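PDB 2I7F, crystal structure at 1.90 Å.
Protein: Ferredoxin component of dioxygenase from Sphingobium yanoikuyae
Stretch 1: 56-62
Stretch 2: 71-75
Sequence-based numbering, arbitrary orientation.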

# COMPACT_ATOMS: atom_id res chain seq x y z
N TYR A 56 -8.07 7.16 1.83
CA TYR A 56 -7.59 8.53 1.99
C TYR A 56 -6.24 8.50 2.66
O TYR A 56 -6.11 8.08 3.80
CB TYR A 56 -8.60 9.33 2.82
CG TYR A 56 -10.00 9.14 2.29
CD1 TYR A 56 -10.47 9.87 1.18
CD2 TYR A 56 -10.85 8.19 2.86
CE1 TYR A 56 -11.75 9.64 0.67
CE2 TYR A 56 -12.13 7.97 2.37
CZ TYR A 56 -12.56 8.67 1.27
OH TYR A 56 -13.83 8.43 0.86
N GLN A 57 -5.23 8.95 1.92
CA GLN A 57 -3.89 9.03 2.44
C GLN A 57 -3.70 10.35 3.12
O GLN A 57 -4.00 11.41 2.58
CB GLN A 57 -2.86 8.86 1.33
CG GLN A 57 -1.43 8.81 1.85
CD GLN A 57 -0.42 8.74 0.73
OE1 GLN A 57 -0.77 8.59 -0.44
NE2 GLN A 57 0.87 8.85 1.08
N ASP A 58 -3.20 10.29 4.34
CA ASP A 58 -2.87 11.51 5.06
C ASP A 58 -1.45 11.32 5.58
O ASP A 58 -1.24 10.91 6.73
CB ASP A 58 -3.84 11.71 6.20
CG ASP A 58 -3.61 13.04 6.94
OD1 ASP A 58 -2.74 13.85 6.55
OD2 ASP A 58 -4.32 13.26 7.93
N GLY A 59 -0.49 11.59 4.72
CA GLY A 59 0.92 11.43 5.06
C GLY A 59 1.24 9.94 5.12
O GLY A 59 1.15 9.27 4.09
N THR A 60 1.65 9.46 6.30
CA THR A 60 1.95 8.02 6.49
C THR A 60 0.72 7.22 6.88
O THR A 60 0.82 6.03 7.08
CB THR A 60 3.02 7.77 7.60
OG1 THR A 60 2.60 8.43 8.80
CG2 THR A 60 4.34 8.30 7.22
N ILE A 61 -0.45 7.85 6.99
CA ILE A 61 -1.64 7.10 7.34
C ILE A 61 -2.47 6.85 6.07
O ILE A 61 -2.65 7.75 5.25
CB ILE A 61 -2.46 7.82 8.44
CG1 ILE A 61 -1.66 7.95 9.76
CG2 ILE A 61 -3.79 7.16 8.68
CD1 ILE A 61 -1.10 6.65 10.32
N ILE A 62 -2.92 5.62 5.87
CA ILE A 62 -3.98 5.37 4.88
C ILE A 62 -5.25 5.03 5.65
O ILE A 62 -5.26 4.16 6.52
CB ILE A 62 -3.56 4.28 3.84
CG1 ILE A 62 -4.59 4.17 2.68
CG2 ILE A 62 -3.27 2.90 4.55
CD1 ILE A 62 -4.77 5.41 1.86
N PHE A 71 -4.47 2.41 8.81
CA PHE A 71 -3.16 1.80 8.97
C PHE A 71 -2.03 2.77 8.77
O PHE A 71 -2.15 3.79 8.07
CB PHE A 71 -2.92 0.67 7.94
CG PHE A 71 -3.94 -0.41 7.99
CD1 PHE A 71 -3.77 -1.52 8.81
CD2 PHE A 71 -5.10 -0.29 7.21
CE1 PHE A 71 -4.74 -2.49 8.88
CE2 PHE A 71 -6.05 -1.28 7.26
CZ PHE A 71 -5.87 -2.37 8.08
N ASP A 72 -0.89 2.43 9.37
CA ASP A 72 0.37 3.13 9.10
C ASP A 72 1.00 2.52 7.84
O ASP A 72 1.39 1.35 7.83
CB ASP A 72 1.30 3.01 10.32
CG ASP A 72 2.52 3.87 10.19
OD1 ASP A 72 3.11 3.87 9.10
OD2 ASP A 72 2.91 4.52 11.19
N ILE A 73 1.09 3.32 6.77
CA ILE A 73 1.60 2.84 5.48
C ILE A 73 3.00 2.24 5.58
O ILE A 73 3.29 1.19 4.98
CB ILE A 73 1.68 3.98 4.42
CG1 ILE A 73 0.25 4.42 4.01
CG2 ILE A 73 2.54 3.50 3.18
CD1 ILE A 73 0.09 5.89 3.62
N ALA A 74 3.85 2.90 6.36
CA ALA A 74 5.28 2.60 6.48
C ALA A 74 5.55 1.41 7.38
O ALA A 74 6.50 0.66 7.12
CB ALA A 74 6.04 3.82 6.99
N THR A 75 4.68 1.16 8.36
CA THR A 75 4.92 0.13 9.35
C THR A 75 3.97 -1.07 9.26
O THR A 75 4.32 -2.14 9.74
CB THR A 75 4.89 0.66 10.80
OG1 THR A 75 3.54 0.94 11.20
CG2 THR A 75 5.83 1.91 11.01

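The two stretches meet as the ends of two antiparallel strands, and the contact buries 359 Å² summed over both sides. Backbone hydrogen bonds form its frame. Ile62 and Phe71 are a hydrogen-bonded pair and exchange two bonds. Ile62 N donates to Phe71 O at 3.0 Å, and Phe71 N donates to Ile62 O, also at 3.0 Å. A third bond runs from Ile73 N to Thr60 O at 2.7 Å, with an angle of 162° at the hydrogen. It is the shortest of the three. Thr60 and Ile73 are both outside the strands, so this bond carries the pairing one step past the last bridge.

Ile61 and Asp72 lie between these bonds as a non-hydrogen-bonded pair. Ile61 CA and Asp72 CA are 4.8 Å apart, closer than the 5.5 Å between Ile62 CA and Phe71 CA. Two CA-H...O contacts accompany this pair. Ile61 CA is 3.4 Å from Phe71 O, and Asp72 CA is 3.6 Å from Thr60 O. Each of these carbonyl oxygens therefore receives an N-H and also meets a CA-H.

The apolar contacts centre on Ile73, which has the largest area covered by the other stretch. Its CA-to-CB bond points toward stretch 1. Ile73 CG1 packs against Ile62 CB at 3.8 Å. Ile73 CD1 reaches Gly59 O at 3.6 Å and Gln57 CG at 3.7 Å, so the methyl group touches both the turn and the strand before it. Ile62 and Phe71 project from the same face of the sheet, with Ile62 CG2 4.1 Å from Phe71 CB. Ile61 and Asp72 project from the other face. There Ile61 CD1 comes within 4.0 Å of Asp72 CA.

Local bonds hold each stretch in shape. Asp58 to Ile61 form a type II' turn. Asp58 N donates to Ile61 O at 2.8 Å, and Ile61 N donates to Asp58 O at 3.2 Å. Gly59 has a positive phi of 73°, which favours glycine. Gln57 NE2 donates to Gly59 O at 3.1 Å, tying the extended Gln57 side chain to the turn. In stretch 2, Asp72 OD1 accepts from Thr75 N at 3.2 Å and, weakly, from Ala74 N at 3.0 Å. The carboxylate thus binds the backbone that follows the strand. A weak bond from Thr75 N to Asp72 O, at 3.3 Å, spans the same segment.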